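Local coordinates for protein Methylcobalamin\: coenzyme M methyltransferase (PDB 4AY7) that catalyses methyl transfer from a methylated corrinoid to coenzyme M in methanogenesis, using a zinc ion bound within a TIM barrel, at residues A[205-210]-A[239-244]; A[230-235]-A[259-264]; A[253-258]-A[280-285]. One frame throughout, in Å; residues are numbered along the deposited sequence.

Interaction 1: residues A[205-210]-A[239-244]; sequences DVIAIA and VNSVTV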
ATOM      1  N   ASP A 205       9.915   1.859   7.765  1.00 20.54           N
ATOM      2  CA  ASP A 205      10.119   3.324   7.793  1.00 21.09           C
ATOM      3  C   ASP A 205       8.889   4.092   7.364  1.00 20.47           C
ATOM      4  O   ASP A 205       8.685   5.257   7.778  1.00 20.44           O
ATOM      5  CB  ASP A 205      11.287   3.693   6.864  1.00 21.76           C
ATOM      6  CG  ASP A 205      12.613   3.049   7.316  1.00 23.38           C
ATOM      7  OD1 ASP A 205      13.107   3.268   8.468  1.00 24.88           O
ATOM      8  OD2 ASP A 205      13.120   2.221   6.557  1.00 24.88           O
ATOM      9  N   VAL A 206       8.131   3.471   6.462  1.00 18.95           N
ATOM     10  CA  VAL A 206       6.899   4.019   5.947  1.00 18.25           C
ATOM     11  C   VAL A 206       5.861   2.921   6.076  1.00 17.64           C
ATOM     12  O   VAL A 206       6.187   1.780   5.767  1.00 17.54           O
ATOM     13  CB  VAL A 206       7.119   4.363   4.459  1.00 18.05           C
ATOM     14  CG1 VAL A 206       5.793   4.806   3.824  1.00 18.07           C
ATOM     15  CG2 VAL A 206       8.190   5.423   4.323  1.00 18.27           C
ATOM     16  N   ILE A 207       4.628   3.236   6.460  1.00 17.53           N
ATOM     17  CA  ILE A 207       3.541   2.267   6.409  1.00 17.54           C
ATOM     18  C   ILE A 207       2.673   2.817   5.313  1.00 17.35           C
ATOM     19  O   ILE A 207       2.240   3.942   5.446  1.00 16.45           O
ATOM     20  CB  ILE A 207       2.715   2.084   7.736  1.00 17.91           C
ATOM     21  CG1 ILE A 207       3.699   1.710   8.843  1.00 18.21           C
ATOM     22  CG2 ILE A 207       1.596   1.059   7.504  1.00 18.32           C
ATOM     23  CD1 ILE A 207       4.425   0.351   8.611  1.00 18.36           C
ATOM     24  N   ALA A 208       2.423   2.002   4.294  1.00 16.88           N
ATOM     25  CA  ALA A 208       1.512   2.270   3.213  1.00 17.23           C
ATOM     26  C   ALA A 208       0.266   1.404   3.241  1.00 17.77           C
ATOM     27  O   ALA A 208       0.329   0.135   3.117  1.00 19.17           O
ATOM     28  CB  ALA A 208       2.233   2.060   1.903  1.00 16.89           C
ATOM     29  N   ILE A 209      -0.901   2.028   3.442  1.00 17.92           N
ATOM     30  CA  ILE A 209      -2.089   1.245   3.486  1.00 17.77           C
ATOM     31  C   ILE A 209      -2.820   1.310   2.171  1.00 17.11           C
ATOM     32  O   ILE A 209      -2.873   2.342   1.518  1.00 16.65           O
ATOM     33  CB  ILE A 209      -3.003   1.612   4.653  1.00 18.30           C
ATOM     34  CG1 ILE A 209      -3.679   2.946   4.452  1.00 18.83           C
ATOM     35  CG2 ILE A 209      -2.224   1.536   5.996  1.00 18.88           C
ATOM     36  CD1 ILE A 209      -4.632   3.341   5.574  1.00 18.80           C
ATOM     37  N   ALA A 210      -3.395   0.202   1.788  1.00 17.47           N
ATOM     38  CA  ALA A 210      -4.182   0.126   0.595  1.00 18.41           C
ATOM     39  C   ALA A 210      -5.597  -0.105   1.033  1.00 19.96           C
ATOM     40  O   ALA A 210      -5.880  -1.097   1.700  1.00 20.11           O
ATOM     41  CB  ALA A 210      -3.660  -0.962  -0.339  1.00 19.40           C
ATOM     42  N   VAL A 239      -0.206   5.993  14.274  1.00 21.74           N
ATOM     43  CA  VAL A 239       0.895   5.193  13.734  1.00 21.63           C
ATOM     44  C   VAL A 239       2.193   5.994  13.782  1.00 22.67           C
ATOM     45  O   VAL A 239       2.265   7.139  13.291  1.00 22.07           O
ATOM     46  CB  VAL A 239       0.569   4.748  12.314  1.00 21.49           C
ATOM     47  CG1 VAL A 239       1.764   4.057  11.645  1.00 20.58           C
ATOM     48  CG2 VAL A 239      -0.583   3.754  12.375  1.00 22.23           C
ATOM     49  N   ASN A 240       3.209   5.368  14.352  1.00 23.72           N
ATOM     50  CA  ASN A 240       4.479   6.017  14.702  1.00 24.89           C
ATOM     51  C   ASN A 240       5.493   6.050  13.561  1.00 24.24           C
ATOM     52  O   ASN A 240       6.652   5.752  13.743  1.00 23.78           O
ATOM     53  CB  ASN A 240       5.026   5.341  15.983  1.00 27.18           C
ATOM     54  CG  ASN A 240       4.072   5.591  17.156  1.00 28.40           C
ATOM     55  OD1 ASN A 240       3.644   6.704  17.327  1.00 34.52           O
ATOM     56  ND2 ASN A 240       3.681   4.600  17.847  1.00 32.76           N
ATOM     57  N   SER A 241       5.022   6.391  12.368  1.00 24.03           N
ATOM     58  CA  SER A 241       5.929   6.607  11.210  1.00 23.34           C
ATOM     59  C   SER A 241       5.219   7.478  10.187  1.00 22.27           C
ATOM     60  O   SER A 241       3.988   7.720  10.283  1.00 21.36           O
ATOM     61  CB  SER A 241       6.304   5.270  10.514  1.00 24.87           C
ATOM     62  OG  SER A 241       5.153   4.698   9.892  1.00 24.07           O
ATOM     63  N   VAL A 242       6.000   7.895   9.196  1.00 20.77           N
ATOM     64  CA  VAL A 242       5.456   8.368   7.950  1.00 20.38           C
ATOM     65  C   VAL A 242       4.522   7.325   7.370  1.00 19.24           C
ATOM     66  O   VAL A 242       4.763   6.093   7.468  1.00 18.89           O
ATOM     67  CB  VAL A 242       6.602   8.793   6.989  1.00 20.36           C
ATOM     68  CG1 VAL A 242       6.075   9.006   5.557  1.00 20.40           C
ATOM     69  CG2 VAL A 242       7.350  10.022   7.590  1.00 20.98           C
ATOM     70  N   THR A 243       3.350   7.809   6.944  1.00 19.14           N
ATOM     71  CA  THR A 243       2.345   6.951   6.320  1.00 18.47           C
ATOM     72  C   THR A 243       1.922   7.444   4.925  1.00 17.91           C
ATOM     73  O   THR A 243       2.027   8.645   4.598  1.00 17.80           O
ATOM     74  CB  THR A 243       1.095   6.824   7.188  1.00 18.93           C
ATOM     75  OG1 THR A 243       0.564   8.108   7.365  1.00 18.82           O
ATOM     76  CG2 THR A 243       1.365   6.221   8.591  1.00 18.60           C
ATOM     77  N   VAL A 244       1.363   6.520   4.159  1.00 17.05           N
ATOM     78  CA  VAL A 244       0.873   6.727   2.810  1.00 16.66           C
ATOM     79  C   VAL A 244      -0.476   6.020   2.662  1.00 16.56           C
ATOM     80  O   VAL A 244      -0.645   4.866   3.078  1.00 17.14           O
ATOM     81  CB  VAL A 244       1.894   6.203   1.748  1.00 16.71           C
ATOM     82  CG1 VAL A 244       1.364   6.331   0.329  1.00 16.02           C
ATOM     83  CG2 VAL A 244       3.197   6.988   1.791  1.00 16.93           C
TER
HETATM   84  O   HOH W   1       8.824   7.130   9.613  1.00 28.05           O
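The carbonyl oxygen of V242 is gripped twice. From the neighbouring strand the backbone N of I207 donates to V242 O at 3.0 Å, in the plane of the carbonyl, while the hydroxyl of S241 donates to the same V242 O at 2.8 Å from above that plane, 43° out of it. The serine reaches forward to the carbonyl of the next residue because its OG sits between its own backbone N and carbonyl carbon (chi1 67°), which also sets S241 OG 3.5 Å from I207 CG1. An alanine here would probably leave V242 O with the I207 amide as its one remaining grip and open a small gap beside I207 CG1. Further along, I207 O accepts from V244 N and V244 O from I209 N. At the other end a water bridges D205 O and V242 N. V206 CG1 meets V244 CG2 at 4.0 Å, and on the same face A208 CB meets V244 CB; on the other, the side chains of I207 and V239 cross at about a right angle, CG1 to CG1. Two neighbouring parallel strands, joined through helix 221-238, thus form a beta-alpha-beta unit of the TIM barrel, and the second strand runs on to the zinc ligand H246.

Interaction 2: residues A[230-235]-A[259-264]; sequences SRLQKF and ADCGFE
The ring of F263 receives L232 CB and C261 CB at its edge, in the ring plane, with L232 CB 4.0 Å from F263 CE1. The side chains of F235 and F263 cross at about a right angle, though their ring planes are only about 20° apart, and F235 CD1 comes within 3.8 Å of F263 CE2 in an oblique approach. This is the outer layer of a TIM barrel, where helix 221-238 packs against the loop that leads from helix 252-259 into strand 265-267. The aromatic cluster lies on the inner side of that helix, and I209 of strand 206-210 touches L232, F235 and F263 alike. C261 SG adds an apolar contact of 4.0 Å to L232 CB. The backbones also come close: the CA of Q233 points its hydrogen at C261 O, 3.3 Å away, and a water links Q233 O firmly and C261 O weakly. The carboxylate of D260 pairs with R285 and with K229 of the same helix, while its backbone carbonyl takes the Q233 amide. Extended beyond CG, the side chain of Q233 delivers NE2 to D260 O at 2.9 Å, the acceptor lying in the amide plane and the donor 38° above the carbonyl plane.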
ATOM      1  N   SER A 230     -12.796   9.795   9.455  1.00 20.81           N
ATOM      2  CA  SER A 230     -12.377   9.838  10.865  1.00 21.56           C
ATOM      3  C   SER A 230     -11.529   8.672  11.303  1.00 21.58           C
ATOM      4  O   SER A 230     -10.579   8.873  12.102  1.00 21.92           O
ATOM      5  CB  SER A 230     -13.558  10.052  11.857  1.00 22.02           C
ATOM      6  OG  SER A 230     -14.421   8.930  11.775  1.00 22.22           O
ATOM      7  N   ARG A 231     -11.792   7.472  10.747  1.00 21.21           N
ATOM      8  CA  ARG A 231     -10.969   6.367  11.084  1.00 21.42           C
ATOM      9  C   ARG A 231      -9.622   6.450  10.439  1.00 20.33           C
ATOM     10  O   ARG A 231      -8.609   6.120  11.057  1.00 20.06           O
ATOM     11  CB  ARG A 231     -11.670   4.998  10.794  1.00 21.63           C
ATOM     12  CG  ARG A 231     -12.760   4.617  11.797  1.00 22.41           C
ATOM     13  CD  ARG A 231     -14.127   5.278  11.544  1.00 23.08           C
ATOM     14  NE  ARG A 231     -15.036   5.037  12.661  1.00 23.69           N
ATOM     15  CZ  ARG A 231     -16.258   5.523  12.789  1.00 25.11           C
ATOM     16  NH1 ARG A 231     -16.793   6.327  11.896  1.00 24.84           N
ATOM     17  NH2 ARG A 231     -16.923   5.270  13.927  1.00 25.81           N
ATOM     18  N   LEU A 232      -9.591   6.831   9.171  1.00 20.20           N
ATOM     19  CA  LEU A 232      -8.271   7.037   8.468  1.00 20.04           C
ATOM     20  C   LEU A 232      -7.415   8.107   9.169  1.00 20.54           C
ATOM     21  O   LEU A 232      -6.223   7.862   9.407  1.00 19.41           O
ATOM     22  CB  LEU A 232      -8.524   7.402   7.021  1.00 19.44           C
ATOM     23  CG  LEU A 232      -9.117   6.266   6.196  1.00 19.79           C
ATOM     24  CD1 LEU A 232      -9.697   6.739   4.838  1.00 19.60           C
ATOM     25  CD2 LEU A 232      -8.077   5.156   5.952  1.00 19.55           C
ATOM     26  N   GLN A 233      -8.046   9.229   9.591  1.00 21.09           N
ATOM     27  CA  GLN A 233      -7.401  10.221  10.472  1.00 21.92           C
ATOM     28  C   GLN A 233      -6.849   9.627  11.760  1.00 21.82           C
ATOM     29  O   GLN A 233      -5.706   9.934  12.143  1.00 20.77           O
ATOM     30  CB  GLN A 233      -8.367  11.336  10.836  1.00 23.27           C
ATOM     31  CG  GLN A 233      -8.580  12.253   9.660  1.00 24.12           C
ATOM     32  CD  GLN A 233      -9.705  13.276   9.853  1.00 26.43           C
ATOM     33  OE1 GLN A 233     -10.689  13.015  10.534  1.00 29.69           O
ATOM     34  NE2 GLN A 233      -9.578  14.412   9.209  1.00 27.02           N
ATOM     35  N   LYS A 234      -7.612   8.726  12.385  1.00 22.57           N
ATOM     36  CA  LYS A 234      -7.151   8.121  13.634  1.00 23.31           C
ATOM     37  C   LYS A 234      -5.974   7.217  13.377  1.00 22.22           C
ATOM     38  O   LYS A 234      -5.012   7.166  14.177  1.00 21.61           O
ATOM     39  CB  LYS A 234      -8.253   7.356  14.305  1.00 25.47           C
ATOM     40  CG  LYS A 234      -7.885   6.813  15.668  1.00 29.09           C
ATOM     41  CD  LYS A 234      -9.059   5.990  16.179  1.00 32.57           C
ATOM     42  CE  LYS A 234      -8.868   5.530  17.622  1.00 36.71           C
ATOM     43  NZ  LYS A 234      -8.414   6.702  18.442  1.00 43.48           N
ATOM     44  N   PHE A 235      -6.039   6.455  12.267  1.00 21.04           N
ATOM     45  CA  PHE A 235      -4.889   5.635  11.918  1.00 20.29           C
ATOM     46  C   PHE A 235      -3.609   6.447  11.741  1.00 20.72           C
ATOM     47  O   PHE A 235      -2.548   6.126  12.332  1.00 21.37           O
ATOM     48  CB  PHE A 235      -5.196   4.891  10.604  1.00 19.61           C
ATOM     49  CG  PHE A 235      -4.087   4.003  10.145  1.00 18.99           C
ATOM     50  CD1 PHE A 235      -3.112   4.474   9.325  1.00 18.85           C
ATOM     51  CD2 PHE A 235      -4.059   2.646  10.544  1.00 19.29           C
ATOM     52  CE1 PHE A 235      -2.089   3.648   8.869  1.00 18.72           C
ATOM     53  CE2 PHE A 235      -3.035   1.819  10.129  1.00 19.10           C
ATOM     54  CZ  PHE A 235      -2.029   2.338   9.290  1.00 18.73           C
ATOM     55  N   ALA A 259      -6.797  14.155   1.356  1.00 21.27           N
ATOM     56  CA  ALA A 259      -5.721  15.039   1.696  1.00 21.23           C
ATOM     57  C   ALA A 259      -5.861  15.606   3.085  1.00 21.99           C
ATOM     58  O   ALA A 259      -4.876  16.073   3.629  1.00 21.95           O
ATOM     59  CB  ALA A 259      -5.555  16.157   0.637  1.00 20.62           C
ATOM     60  N   ASP A 260      -7.071  15.574   3.644  1.00 22.96           N
ATOM     61  CA  ASP A 260      -7.321  15.957   5.046  1.00 24.05           C
ATOM     62  C   ASP A 260      -7.164  14.804   6.080  1.00 24.81           C
ATOM     63  O   ASP A 260      -7.465  15.035   7.262  1.00 25.04           O
ATOM     64  CB  ASP A 260      -8.765  16.489   5.166  1.00 26.05           C
ATOM     65  CG  ASP A 260      -8.998  17.813   4.489  1.00 30.04           C
ATOM     66  OD1 ASP A 260      -8.077  18.648   4.388  1.00 29.39           O
ATOM     67  OD2 ASP A 260     -10.146  18.053   4.046  1.00 33.27           O
ATOM     68  N   CYS A 261      -6.695  13.598   5.679  1.00 23.55           N
ATOM     69  CA  CYS A 261      -6.721  12.444   6.614  1.00 24.73           C
ATOM     70  C   CYS A 261      -5.438  12.318   7.421  1.00 24.83           C
ATOM     71  O   CYS A 261      -5.340  11.433   8.262  1.00 25.21           O
ATOM     72  CB  CYS A 261      -7.021  11.144   5.936  1.00 23.91           C
ATOM     73  SG  CYS A 261      -8.669  10.970   5.206  1.00 24.24           S
ATOM     74  N   GLY A 262      -4.453  13.170   7.151  1.00 23.14           N
ATOM     75  CA  GLY A 262      -3.239  13.135   7.950  1.00 23.37           C
ATOM     76  C   GLY A 262      -2.110  12.237   7.529  1.00 21.85           C
ATOM     77  O   GLY A 262      -1.118  12.123   8.239  1.00 22.10           O
ATOM     78  N   PHE A 263      -2.219  11.675   6.341  1.00 19.90           N
ATOM     79  CA  PHE A 263      -1.137  10.897   5.761  1.00 19.50           C
ATOM     80  C   PHE A 263      -0.165  11.819   5.078  1.00 20.03           C
ATOM     81  O   PHE A 263      -0.597  12.750   4.434  1.00 21.35           O
ATOM     82  CB  PHE A 263      -1.717   9.934   4.722  1.00 19.16           C
ATOM     83  CG  PHE A 263      -2.547   8.846   5.332  1.00 18.49           C
ATOM     84  CD1 PHE A 263      -3.894   9.099   5.625  1.00 18.37           C
ATOM     85  CD2 PHE A 263      -2.019   7.570   5.564  1.00 18.87           C
ATOM     86  CE1 PHE A 263      -4.692   8.111   6.204  1.00 18.48           C
ATOM     87  CE2 PHE A 263      -2.806   6.586   6.127  1.00 18.76           C
ATOM     88  CZ  PHE A 263      -4.147   6.849   6.460  1.00 18.80           C
ATOM     89  N   GLU A 264       1.122  11.562   5.207  1.00 19.85           N
ATOM     90  CA  GLU A 264       2.097  12.329   4.446  1.00 19.92           C
ATOM     91  C   GLU A 264       1.853  12.260   2.959  1.00 19.01           C
ATOM     92  O   GLU A 264       1.968  13.273   2.273  1.00 18.58           O
ATOM     93  CB  GLU A 264       3.496  11.841   4.725  1.00 21.31           C
ATOM     94  CG  GLU A 264       4.062  12.408   5.999  1.00 23.54           C
ATOM     95  CD  GLU A 264       3.592  11.807   7.264  1.00 27.13           C
ATOM     96  OE1 GLU A 264       2.880  10.792   7.186  1.00 24.64           O
ATOM     97  OE2 GLU A 264       3.927  12.397   8.358  1.00 32.64           O
TER
HETATM   98  O   HOH W   2      -4.315  12.256  11.424  1.00 31.48           O

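Interaction 3: residues A[253-258]-A[280-285]; sequences PILSDM and EVIGTR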
ATOM      1  N   PRO A 253     -13.568  12.279  -6.491  1.00 23.46           N
ATOM      2  CA  PRO A 253     -14.651  12.887  -5.662  1.00 23.90           C
ATOM      3  C   PRO A 253     -14.356  12.907  -4.165  1.00 23.11           C
ATOM      4  O   PRO A 253     -15.012  13.635  -3.433  1.00 25.36           O
ATOM      5  CB  PRO A 253     -15.870  12.051  -5.986  1.00 24.85           C
ATOM      6  CG  PRO A 253     -15.537  11.334  -7.285  1.00 25.09           C
ATOM      7  CD  PRO A 253     -14.055  11.182  -7.354  1.00 24.12           C
ATOM      8  N   ILE A 254     -13.256  12.284  -3.770  1.00 21.85           N
ATOM      9  CA  ILE A 254     -12.784  12.284  -2.416  1.00 21.21           C
ATOM     10  C   ILE A 254     -11.337  12.619  -2.242  1.00 20.65           C
ATOM     11  O   ILE A 254     -10.859  12.623  -1.116  1.00 19.42           O
ATOM     12  CB  ILE A 254     -12.986  10.858  -1.730  1.00 20.28           C
ATOM     13  CG1 ILE A 254     -12.163   9.719  -2.397  1.00 19.43           C
ATOM     14  CG2 ILE A 254     -14.482  10.525  -1.594  1.00 21.37           C
ATOM     15  CD1 ILE A 254     -12.096   8.435  -1.557  1.00 19.17           C
ATOM     16  N   LEU A 255     -10.634  12.911  -3.342  1.00 21.68           N
ATOM     17  CA  LEU A 255      -9.221  13.264  -3.286  1.00 21.21           C
ATOM     18  C   LEU A 255      -8.931  14.360  -2.279  1.00 21.91           C
ATOM     19  O   LEU A 255      -7.996  14.235  -1.513  1.00 20.98           O
ATOM     20  CB  LEU A 255      -8.712  13.644  -4.681  1.00 21.50           C
ATOM     21  CG  LEU A 255      -7.205  13.743  -4.813  1.00 21.26           C
ATOM     22  CD1 LEU A 255      -6.532  12.448  -4.309  1.00 20.31           C
ATOM     23  CD2 LEU A 255      -6.845  14.029  -6.286  1.00 21.10           C
ATOM     24  N   SER A 256      -9.709  15.440  -2.295  1.00 23.70           N
ATOM     25  CA  SER A 256      -9.496  16.552  -1.344  1.00 24.32           C
ATOM     26  C   SER A 256      -9.737  16.114   0.126  1.00 24.83           C
ATOM     27  O   SER A 256      -8.969  16.450   0.998  1.00 25.48           O
ATOM     28  CB  SER A 256     -10.367  17.783  -1.719  1.00 26.48           C
ATOM     29  OG  SER A 256     -10.047  18.874  -0.898  1.00 26.96           O
ATOM     30  N   ASP A 257     -10.672  15.199   0.325  1.00 24.68           N
ATOM     31  CA  ASP A 257     -10.968  14.605   1.652  1.00 25.21           C
ATOM     32  C   ASP A 257      -9.842  13.675   2.068  1.00 22.82           C
ATOM     33  O   ASP A 257      -9.457  13.705   3.220  1.00 22.09           O
ATOM     34  CB  ASP A 257     -12.290  13.875   1.628  1.00 27.34           C
ATOM     35  CG  ASP A 257     -13.444  14.767   1.266  1.00 30.17           C
ATOM     36  OD1 ASP A 257     -13.667  15.687   2.053  1.00 31.23           O
ATOM     37  OD2 ASP A 257     -14.118  14.555   0.209  1.00 32.48           O
ATOM     38  N   MET A 258      -9.280  12.900   1.136  1.00 21.23           N
ATOM     39  CA  MET A 258      -8.105  12.105   1.437  1.00 20.54           C
ATOM     40  C   MET A 258      -6.961  12.944   1.955  1.00 20.05           C
ATOM     41  O   MET A 258      -6.214  12.528   2.833  1.00 19.36           O
ATOM     42  CB  MET A 258      -7.664  11.354   0.172  1.00 20.01           C
ATOM     43  CG  MET A 258      -8.638  10.214  -0.255  1.00 20.51           C
ATOM     44  SD  MET A 258      -8.284   9.525  -1.880  1.00 20.94           S
ATOM     45  CE  MET A 258      -6.614   8.927  -1.593  1.00 19.55           C
ATOM     46  N   GLU A 280      -2.825  20.008  -7.846  1.00 24.31           N
ATOM     47  CA  GLU A 280      -3.680  21.187  -7.712  1.00 26.42           C
ATOM     48  C   GLU A 280      -4.780  20.965  -6.679  1.00 24.42           C
ATOM     49  O   GLU A 280      -5.075  21.861  -5.883  1.00 23.88           O
ATOM     50  CB  GLU A 280      -4.326  21.635  -9.031  1.00 30.98           C
ATOM     51  CG  GLU A 280      -3.379  22.364 -10.026  1.00 38.14           C
ATOM     52  CD  GLU A 280      -4.102  22.825 -11.325  1.00 45.74           C
ATOM     53  OE1 GLU A 280      -5.366  23.008 -11.260  1.00 53.21           O
ATOM     54  OE2 GLU A 280      -3.435  22.999 -12.405  1.00 51.54           O
ATOM     55  N   VAL A 281      -5.363  19.757  -6.696  1.00 24.47           N
ATOM     56  CA  VAL A 281      -6.444  19.404  -5.751  1.00 22.86           C
ATOM     57  C   VAL A 281      -5.916  19.330  -4.321  1.00 21.68           C
ATOM     58  O   VAL A 281      -6.500  19.917  -3.410  1.00 22.21           O
ATOM     59  CB  VAL A 281      -7.150  18.113  -6.151  1.00 24.35           C
ATOM     60  CG1 VAL A 281      -8.141  17.677  -5.060  1.00 24.15           C
ATOM     61  CG2 VAL A 281      -7.831  18.247  -7.489  1.00 24.57           C
ATOM     62  N   ILE A 282      -4.796  18.687  -4.114  1.00 20.31           N
ATOM     63  CA  ILE A 282      -4.332  18.467  -2.788  1.00 20.58           C
ATOM     64  C   ILE A 282      -3.520  19.578  -2.191  1.00 20.24           C
ATOM     65  O   ILE A 282      -3.473  19.676  -0.967  1.00 19.97           O
ATOM     66  CB  ILE A 282      -3.593  17.076  -2.654  1.00 20.63           C
ATOM     67  CG1 ILE A 282      -2.175  17.133  -3.215  1.00 20.64           C
ATOM     68  CG2 ILE A 282      -4.456  15.974  -3.277  1.00 21.14           C
ATOM     69  CD1 ILE A 282      -1.430  15.802  -3.217  1.00 22.25           C
ATOM     70  N   GLY A 283      -2.894  20.447  -3.014  1.00 20.84           N
ATOM     71  CA  GLY A 283      -2.374  21.703  -2.503  1.00 20.64           C
ATOM     72  C   GLY A 283      -1.184  21.409  -1.628  1.00 20.61           C
ATOM     73  O   GLY A 283      -0.256  20.712  -2.048  1.00 21.23           O
ATOM     74  N   THR A 284      -1.163  21.959  -0.440  1.00 20.22           N
ATOM     75  CA  THR A 284      -0.015  21.779   0.483  1.00 20.34           C
ATOM     76  C   THR A 284      -0.305  20.625   1.522  1.00 20.67           C
ATOM     77  O   THR A 284       0.499  20.285   2.359  1.00 21.20           O
ATOM     78  CB  THR A 284       0.196  23.111   1.250  1.00 21.09           C
ATOM     79  OG1 THR A 284      -0.880  23.310   2.183  1.00 20.99           O
ATOM     80  CG2 THR A 284       0.187  24.309   0.266  1.00 21.43           C
ATOM     81  N   ARG A 285      -1.449  20.007   1.411  1.00 19.95           N
ATOM     82  CA  ARG A 285      -1.952  19.165   2.509  1.00 20.64           C
ATOM     83  C   ARG A 285      -1.361  17.755   2.539  1.00 19.84           C
ATOM     84  O   ARG A 285      -1.335  17.103   3.596  1.00 20.51           O
ATOM     85  CB  ARG A 285      -3.479  19.120   2.467  1.00 21.18           C
ATOM     86  CG  ARG A 285      -4.094  20.414   2.963  1.00 22.24           C
ATOM     87  CD  ARG A 285      -5.585  20.353   2.777  1.00 22.90           C
ATOM     88  NE  ARG A 285      -5.952  20.297   1.375  1.00 22.65           N
ATOM     89  CZ  ARG A 285      -6.996  19.658   0.838  1.00 23.42           C
ATOM     90  NH1 ARG A 285      -7.824  18.987   1.586  1.00 24.73           N
ATOM     91  NH2 ARG A 285      -7.250  19.719  -0.459  1.00 23.62           N
TER
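Two torsions help bring S256 and R285 together. On S256, OG stands anti to the backbone N (chi1 -174°); on R285, the chain bends at chi3 (-65°), which turns NE out of the extended line. The guanidinium lies beside the serine. The setting is the helical layer of a TIM barrel, where helix 252-259 lies beside the C-terminal end of helix 275-282 and the turn that follows it. That turn, type II' from I282 to R285, is entered through G283 at positive phi and closed by a bond from R285 N to I282 O. It returns R285 to the side of the neighbouring helix.

The one bond across the segments that is not weak runs from R285 NH2 to S256 OG, 3.0 Å long, with the hydroxyl oxygen tilted 16° from the guanidinium plane. R285 NH1 adds weak, bent bonds to S256 OG and to the backbone S256 O, while R285 NH2 also makes a weak bond to V281 O, which lies in plane at the guanidinium edge. The group is therefore held against both helices at once, and its NH1 has a stronger mate in the carboxylate of D260, a salt bridge that would be expected to favour the positive charge.

Beside this polar patch lies an apolar one. L255 packs against V281 and I282, crossing both obliquely, and L255 CG does much of the touching. I282 also rests on A259, extending the seam. V281 CG1 spans the two patches, lying 4.0 Å from S256 CB and 4.1 Å from L255 CG, whereas I282 CG2 reaches L255 CG at 3.9 Å.

How the interactions relate
From the N terminus, strand 206-210 opens interaction 1, and the chain passes through helix 221-238 before strand 242-246 closes it. Interaction 2 starts on that helix, inside the loop of interaction 1, and closes beyond it at 259-264, so the two cross. Interaction 3 opens at 253-258, before interaction 2 has closed, and ends at 280-285; these two cross as well, whereas interactions 1 and 3 follow in series without touching. The 259-264 loop joins the series: E264 reaches the amide of T243 and F263 packs on T243, while D260 forms a salt bridge with R285. Strands 206-210 and 242-246, helix 221-238, helix 252-259 and the end of helix 275-282 are thereby tied in succession.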